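Local structure of putative amidohydrolase (Unidentified, 3FEQ) at residues V401-G405 with T406-R410; L115-A118 with V119-G122; L91-L94 with D95-S99. The protein is probably a zinc-dependent prolidase of the amidohydrolase superfamily, cleaving dipeptides that end in proline. All coordinates share one frame; numbering follows the deposited sequence.

In the fold
Along the chain, interaction 3 (helix 90-99) comes first, then interaction 2 (the end of helix 113-120) and, near the C-terminus, interaction 1, the hairpin of strands 398-403 and 406-410. Strand 102-107 runs between the two helices and belongs to the same mixed sheet as the hairpin. The three centres lie 13 to 15 Å apart, on the same side of the chain's centre. Each pair touches: Leu94 packs on Leu115 between the helices, Lys409 of the hairpin forms a long, weak ion pair with Asp95, and Arg404 reaches the carbonyl of Glu120 through a weak hydrogen bond. The late hairpin is thus drawn against two helices of the barrel region, joining distant parts of the sequence.

Interaction 1: V401-G405 with T406-R410; sequences VLQRG and TLVKR
Val401 and Lys409 face each other as an antiparallel hydrogen-bonded pair, Leu402 and Leu407 as a non-hydrogen-bonded pair, and Gln403 and Thr406 as a second hydrogen-bonded pair next to the turn. The axes of strands 401-403 and 406-410 run at 142° to one another and approach to 4.5 Å. Between Val401 and Leu402 the register shifts by one residue: Val408 and Lys409 both face Val401, a classic beta bulge. Val401 N donates to Lys409 O at 3.1 Å, on a lone pair in the carbonyl plane. Val401 O accepts a nearly straight bond from Val408 N (2.9 Å) and a longer, weak one from Lys409 N (3.3 Å). Near the turn, Gln403 N donates to Thr406 O at 2.8 Å. Arg404 and Gly405 make the two-residue turn, both with positive phi; at the backbone angles of Gly405 a side chain would collide with the preceding carbonyl oxygen, hence glycine.

Leu402 and Leu407 share one face, where their CD1 methyls meet at 3.7 Å with the side chains crossing at a slant. On the other face Val401 and Lys409 stand side by side, pointing the same way, their CB atoms 3.8 Å apart. A bend at chi2 (-67°) then carries the amine of Lys409 away from the valine. CG2 of Val408, at the bulge, lies 3.5 Å from Gln403 CB. Branched Val401 suits its extended backbone, while the leucines supply longer apolar reach. Beyond the hairpin, Leu402 pairs through its backbone with Leu377, and Val401 packs on Thr103.

Backbone bonds and small apolar contacts therefore hold the hairpin together, whereas the charged ends of Arg404 and Lys409 lead away from it and are already engaged: Arg404 by a salt bridge to Glu32 and, weakly, by Glu120 O, Lys409 weakly by Asp95.

Interaction 2: L115-A118 with V119-G122; sequences LMQA and VETG
A Schellman motif closes helix 113-120, the helix of a beta-alpha-beta unit with strands 102-107 and 128-129 in this TIM-barrel family; Thr121 and Gly122 fold back on its last turn. Gly122 is the first residue to leave helical angles, and its positive phi, which glycine adopts readily, takes the chain out of the helix. A bond from Gly122 N to Val119 O, 2.9 Å long and spanning i to i+3, ties it to the last turn.

Within the last turns, regular i to i+4 bonds run from Val119 N to Leu115 O and from Glu120 N to Met116 O. The carbonyl of Gln117 is gripped twice by Thr121: the N arrives nearly in line with the C=O bond, and Thr121 OG1 donates to Gln117 O at 2.9 Å, tilted 32° from the carbonyl plane. Thr121 can do this because its hydroxyl sits between its own backbone N and carbonyl carbon (chi1 59°), facing Gln117. The short side chain puts OG1 close enough to give that oxygen a second donor.

Leu115 and Ala118 are buried and pack on Ile84 and Leu85 of the second subunit; alanine is small enough for a close approach there. Val119 turns CG2 towards Met116 O, and packs outside the segments on Val124. Along another side, Met116 and Glu120 lie side by side, pointing the same way, so that the Glu120 carboxylate passes the methionine chain, with OE2 3.7 Å from Met116 CG. The Gln117 side chain crosses that of Glu120 at a slant, the amide and carboxylate planes 80° apart. A water molecule bridges the turn, donating to Met116 O at 3.3 Å and to Glu120 OE2 at 3.1 Å.

Interaction 3: L91-L94 with D95-S99; sequences LPIL and DAMLS
Leu91 O accepts from Asp95 N at 3.0 Å, the first of four consecutive i to i+4 bonds in helix 90-99. Pro92 O receives Ala96 N (3.1 Å), Ile93 O receives Met97 N (3.1 Å), and Leu94 O receives Leu98 N (3.2 Å). In each case the donor stands tilted some 20° to 32° from the carbonyl plane. The carbonyls of 91-94 are therefore all satisfied by amides of 95-98. The next bond in the series is Ser99 N to Asp95 O, and Ser99 OG bends back to Ala96 O at 2.9 Å. Pro92 lies in the first turn, where an N-H finds no carbonyl one turn back, so proline's missing N-H costs nothing.

Asp95 sends OD1 out of the helix to a weak hydrogen bond with Ser125 OG and the long ion pair with Lys409 NZ. The apolar contact between the segments is Ile93 CG2 on Met97 CE, 3.9 Å apart, the two chains lying side by side; the methionine chain stays extended beyond CG (chi2 -176°), which carries its methyl back along the helix. Leu91 packs on Ile88 of the second subunit, while Met97 meets His329 and Gln332, its side chain about 11 Å from a bound zinc ion. With Leu94, Met97 and Leu98 buried and polar Asp95 linked weakly to the hairpin, this helix is consistent with the outer layer of a TIM barrel.

Interaction 1: V401-G405 with T406-R410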
loop_
_atom_site.group_PDB
_atom_site.type_symbol
_atom_site.label_atom_id
_atom_site.label_comp_id
_atom_site.label_asym_id
_atom_site.label_seq_id
_atom_site.Cartn_x
_atom_site.Cartn_y
_atom_site.Cartn_z
ATOM N N VAL C 401 49.704 -15.108 -16.502
ATOM C CA VAL C 401 48.429 -15.662 -16.069
ATOM C C VAL C 401 47.583 -16.071 -17.268
ATOM O O VAL C 401 47.332 -15.277 -18.170
ATOM C CB VAL C 401 47.647 -14.693 -15.167
ATOM C CG1 VAL C 401 46.309 -15.275 -14.804
ATOM C CG2 VAL C 401 48.430 -14.379 -13.907
ATOM N N LEU C 402 47.178 -17.333 -17.288
ATOM C CA LEU C 402 46.296 -17.817 -18.329
ATOM C C LEU C 402 44.917 -18.078 -17.764
ATOM O O LEU C 402 44.775 -18.645 -16.681
ATOM C CB LEU C 402 46.843 -19.104 -18.932
ATOM C CG LEU C 402 47.624 -18.957 -20.230
ATOM C CD1 LEU C 402 48.973 -18.341 -19.958
ATOM C CD2 LEU C 402 47.777 -20.311 -20.878
ATOM N N GLN C 403 43.897 -17.691 -18.514
ATOM C CA GLN C 403 42.529 -17.891 -18.076
ATOM C C GLN C 403 41.707 -18.519 -19.201
ATOM O O GLN C 403 41.713 -18.025 -20.321
ATOM C CB GLN C 403 41.945 -16.548 -17.641
ATOM C CG GLN C 403 40.825 -16.628 -16.628
ATOM C CD GLN C 403 40.523 -15.286 -15.989
ATOM O OE1 GLN C 403 40.119 -15.229 -14.832
ATOM N NE2 GLN C 403 40.720 -14.205 -16.732
ATOM N N ARG C 404 41.051 -19.637 -18.909
ATOM C CA ARG C 404 40.321 -20.399 -19.921
ATOM C C ARG C 404 41.017 -20.419 -21.286
ATOM O O ARG C 404 40.474 -19.953 -22.292
ATOM C CB ARG C 404 38.877 -19.895 -20.054
ATOM C CG ARG C 404 37.919 -20.444 -18.998
ATOM C CD ARG C 404 36.466 -20.197 -19.358
ATOM N NE ARG C 404 36.135 -18.773 -19.348
ATOM C CZ ARG C 404 35.611 -18.115 -20.376
ATOM N NH1 ARG C 404 35.341 -18.750 -21.506
ATOM N NH2 ARG C 404 35.341 -16.825 -20.269
ATOM N N GLY C 405 42.244 -20.926 -21.304
ATOM C CA GLY C 405 42.981 -21.044 -22.544
ATOM C C GLY C 405 43.815 -19.823 -22.859
ATOM O O GLY C 405 44.989 -19.941 -23.179
ATOM N N THR C 406 43.223 -18.641 -22.774
ATOM C CA THR C 406 43.900 -17.448 -23.275
ATOM C C THR C 406 44.796 -16.735 -22.245
ATOM O O THR C 406 44.592 -16.843 -21.041
ATOM C CB THR C 406 42.921 -16.469 -23.952
ATOM O OG1 THR C 406 43.007 -15.205 -23.298
ATOM C CG2 THR C 406 41.482 -16.985 -23.879
ATOM N N LEU C 407 45.809 -16.034 -22.737
ATOM C CA LEU C 407 46.772 -15.356 -21.878
ATOM C C LEU C 407 46.265 -13.956 -21.528
ATOM O O LEU C 407 45.861 -13.201 -22.399
ATOM C CB LEU C 407 48.146 -15.295 -22.570
ATOM C CG LEU C 407 49.205 -14.329 -22.027
ATOM C CD1 LEU C 407 50.036 -14.978 -20.951
ATOM C CD2 LEU C 407 50.093 -13.798 -23.132
ATOM N N VAL C 408 46.261 -13.621 -20.246
ATOM C CA VAL C 408 45.617 -12.393 -19.808
ATOM C C VAL C 408 46.540 -11.449 -19.039
ATOM O O VAL C 408 46.225 -10.269 -18.881
ATOM C CB VAL C 408 44.368 -12.669 -18.960
ATOM C CG1 VAL C 408 43.248 -11.750 -19.388
ATOM C CG2 VAL C 408 43.930 -14.091 -19.103
ATOM N N LYS C 409 47.665 -11.965 -18.546
ATOM C CA LYS C 409 48.660 -11.128 -17.872
ATOM C C LYS C 409 50.082 -11.494 -18.266
ATOM O O LYS C 409 50.489 -12.645 -18.144
ATOM C CB LYS C 409 48.510 -11.218 -16.354
ATOM C CG LYS C 409 47.241 -10.585 -15.792
ATOM C CD LYS C 409 47.249 -9.076 -15.971
ATOM C CE LYS C 409 45.955 -8.429 -15.512
ATOM N NZ LYS C 409 46.077 -6.937 -15.577
ATOM N N ARG C 410 50.830 -10.505 -18.740
ATOM C CA ARG C 410 52.243 -10.674 -19.039
ATOM C C ARG C 410 53.040 -9.672 -18.216
ATOM O O ARG C 410 52.898 -8.464 -18.386
ATOM C CB ARG C 410 52.509 -10.472 -20.533
ATOM C CG ARG C 410 53.982 -10.511 -20.927
ATOM C CD ARG C 410 54.217 -9.871 -22.291
ATOM N NE ARG C 410 53.571 -10.619 -23.366
ATOM C CZ ARG C 410 54.141 -11.626 -24.020
ATOM N NH1 ARG C 410 55.376 -12.006 -23.715
ATOM N NH2 ARG C 410 53.475 -12.257 -24.980
#

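Interaction 2: L115-A118 with V119-G122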
loop_
_atom_site.group_PDB
_atom_site.type_symbol
_atom_site.label_atom_id
_atom_site.label_comp_id
_atom_site.label_asym_id
_atom_site.label_seq_id
_atom_site.Cartn_x
_atom_site.Cartn_y
_atom_site.Cartn_z
ATOM N N LEU C 115 28.042 -9.217 -13.025
ATOM C CA LEU C 115 29.491 -9.058 -12.943
ATOM C C LEU C 115 30.197 -10.310 -13.437
ATOM O O LEU C 115 31.192 -10.243 -14.148
ATOM C CB LEU C 115 29.920 -8.759 -11.514
ATOM C CG LEU C 115 30.732 -7.480 -11.315
ATOM C CD1 LEU C 115 31.468 -7.535 -10.000
ATOM C CD2 LEU C 115 31.699 -7.270 -12.439
ATOM N N MET C 116 29.653 -11.456 -13.063
ATOM C CA MET C 116 30.145 -12.730 -13.528
ATOM C C MET C 116 30.152 -12.768 -15.045
ATOM O O MET C 116 31.139 -13.169 -15.650
ATOM C CB MET C 116 29.252 -13.827 -12.968
ATOM C CG MET C 116 29.519 -15.201 -13.490
ATOM S SD MET C 116 28.242 -16.244 -12.829
ATOM C CE MET C 116 29.137 -17.788 -12.580
ATOM N N GLN C 117 29.057 -12.320 -15.649
ATOM C CA GLN C 117 28.910 -12.266 -17.103
ATOM C C GLN C 117 29.901 -11.328 -17.754
ATOM O O GLN C 117 30.438 -11.626 -18.814
ATOM C CB GLN C 117 27.501 -11.801 -17.460
ATOM C CG GLN C 117 26.461 -12.849 -17.239
ATOM C CD GLN C 117 26.790 -14.085 -17.998
ATOM O OE1 GLN C 117 26.651 -14.119 -19.220
ATOM N NE2 GLN C 117 27.306 -15.092 -17.300
ATOM N N ALA C 118 30.106 -10.178 -17.128
ATOM C CA ALA C 118 31.028 -9.175 -17.624
ATOM C C ALA C 118 32.450 -9.715 -17.794
ATOM O O ALA C 118 33.113 -9.406 -18.787
ATOM C CB ALA C 118 31.019 -7.966 -16.713
ATOM N N VAL C 119 32.918 -10.531 -16.851
ATOM C CA VAL C 119 34.227 -11.138 -17.025
ATOM C C VAL C 119 34.206 -12.274 -18.028
ATOM O O VAL C 119 35.095 -12.348 -18.861
ATOM C CB VAL C 119 34.946 -11.528 -15.701
ATOM C CG1 VAL C 119 34.783 -10.441 -14.679
ATOM C CG2 VAL C 119 34.477 -12.882 -15.153
ATOM N N GLU C 120 33.149 -13.087 -18.017
ATOM C CA GLU C 120 33.052 -14.246 -18.911
ATOM C C GLU C 120 32.929 -13.901 -20.385
ATOM O O GLU C 120 33.394 -14.642 -21.237
ATOM C CB GLU C 120 31.901 -15.162 -18.510
ATOM C CG GLU C 120 32.336 -16.292 -17.595
ATOM C CD GLU C 120 31.170 -17.098 -17.058
ATOM O OE1 GLU C 120 30.237 -17.383 -17.843
ATOM O OE2 GLU C 120 31.197 -17.451 -15.855
ATOM N N THR C 121 32.288 -12.787 -20.691
ATOM C CA THR C 121 32.211 -12.339 -22.059
ATOM C C THR C 121 33.388 -11.421 -22.366
ATOM O O THR C 121 33.535 -10.924 -23.482
ATOM C CB THR C 121 30.906 -11.606 -22.305
ATOM O OG1 THR C 121 30.818 -10.489 -21.418
ATOM C CG2 THR C 121 29.740 -12.533 -22.056
ATOM N N GLY C 122 34.224 -11.191 -21.365
ATOM C CA GLY C 122 35.448 -10.444 -21.562
ATOM C C GLY C 122 35.211 -8.961 -21.671
ATOM O O GLY C 122 36.007 -8.248 -22.275
HETATM O O HOH W 1 32.851 -15.446 -14.083
#

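Interaction 3: L91-L94 with D95-S99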
loop_
_atom_site.group_PDB
_atom_site.type_symbol
_atom_site.label_atom_id
_atom_site.label_comp_id
_atom_site.label_asym_id
_atom_site.label_seq_id
_atom_site.Cartn_x
_atom_site.Cartn_y
_atom_site.Cartn_z
ATOM N N LEU C 91 36.136 -2.372 -10.701
ATOM C CA LEU C 91 37.003 -2.745 -11.814
ATOM C C LEU C 91 38.505 -2.802 -11.497
ATOM O O LEU C 91 39.165 -3.769 -11.866
ATOM C CB LEU C 91 36.740 -1.866 -13.042
ATOM C CG LEU C 91 35.321 -1.910 -13.583
ATOM C CD1 LEU C 91 35.239 -1.220 -14.945
ATOM C CD2 LEU C 91 34.915 -3.332 -13.695
ATOM N N PRO C 92 39.070 -1.761 -10.853
ATOM C CA PRO C 92 40.474 -1.920 -10.451
ATOM C C PRO C 92 40.695 -3.049 -9.442
ATOM O O PRO C 92 41.737 -3.677 -9.456
ATOM C CB PRO C 92 40.811 -0.577 -9.799
ATOM C CG PRO C 92 39.787 0.357 -10.299
ATOM C CD PRO C 92 38.554 -0.429 -10.492
ATOM N N ILE C 93 39.724 -3.293 -8.571
ATOM C CA ILE C 93 39.836 -4.366 -7.600
ATOM C C ILE C 93 39.965 -5.702 -8.312
ATOM O O ILE C 93 40.817 -6.524 -7.958
ATOM C CB ILE C 93 38.628 -4.390 -6.638
ATOM C CG1 ILE C 93 38.716 -3.223 -5.649
ATOM C CG2 ILE C 93 38.553 -5.731 -5.883
ATOM C CD1 ILE C 93 37.367 -2.786 -5.088
ATOM N N LEU C 94 39.135 -5.887 -9.336
ATOM C CA LEU C 94 39.081 -7.142 -10.077
ATOM C C LEU C 94 40.344 -7.339 -10.898
ATOM O O LEU C 94 40.939 -8.408 -10.905
ATOM C CB LEU C 94 37.870 -7.150 -10.997
ATOM C CG LEU C 94 36.528 -7.500 -10.375
ATOM C CD1 LEU C 94 35.413 -7.130 -11.339
ATOM C CD2 LEU C 94 36.506 -8.967 -10.071
ATOM N N ASP C 95 40.757 -6.281 -11.573
ATOM C CA ASP C 95 41.924 -6.330 -12.416
ATOM C C ASP C 95 43.164 -6.700 -11.605
ATOM O O ASP C 95 44.001 -7.484 -12.058
ATOM C CB ASP C 95 42.115 -4.982 -13.105
ATOM C CG ASP C 95 43.031 -5.070 -14.299
ATOM O OD1 ASP C 95 42.874 -6.017 -15.100
ATOM O OD2 ASP C 95 43.920 -4.206 -14.429
ATOM N N ALA C 96 43.251 -6.159 -10.394
ATOM C CA ALA C 96 44.378 -6.404 -9.518
ATOM C C ALA C 96 44.400 -7.836 -8.968
ATOM O O ALA C 96 45.462 -8.462 -8.908
ATOM C CB ALA C 96 44.402 -5.388 -8.395
ATOM N N MET C 97 43.239 -8.370 -8.599
ATOM C CA MET C 97 43.173 -9.753 -8.112
ATOM C C MET C 97 43.703 -10.716 -9.183
ATOM O O MET C 97 44.390 -11.709 -8.877
ATOM C CB MET C 97 41.743 -10.144 -7.737
ATOM C CG MET C 97 41.223 -9.557 -6.440
ATOM S SD MET C 97 39.584 -10.210 -6.078
ATOM C CE MET C 97 39.191 -9.314 -4.607
ATOM N N LEU C 98 43.397 -10.403 -10.440
ATOM C CA LEU C 98 43.772 -11.272 -11.534
ATOM C C LEU C 98 45.279 -11.237 -11.714
ATOM O O LEU C 98 45.908 -12.280 -11.867
ATOM C CB LEU C 98 43.055 -10.872 -12.824
ATOM C CG LEU C 98 43.339 -11.709 -14.062
ATOM C CD1 LEU C 98 42.798 -13.128 -13.909
ATOM C CD2 LEU C 98 42.777 -11.022 -15.311
ATOM N N SER C 99 45.865 -10.048 -11.602
ATOM C CA SER C 99 47.305 -9.905 -11.772
ATOM C C SER C 99 48.104 -10.606 -10.673
ATOM O O SER C 99 49.206 -11.074 -10.904
ATOM C CB SER C 99 47.712 -8.433 -11.900
ATOM O OG SER C 99 47.707 -7.793 -10.642
#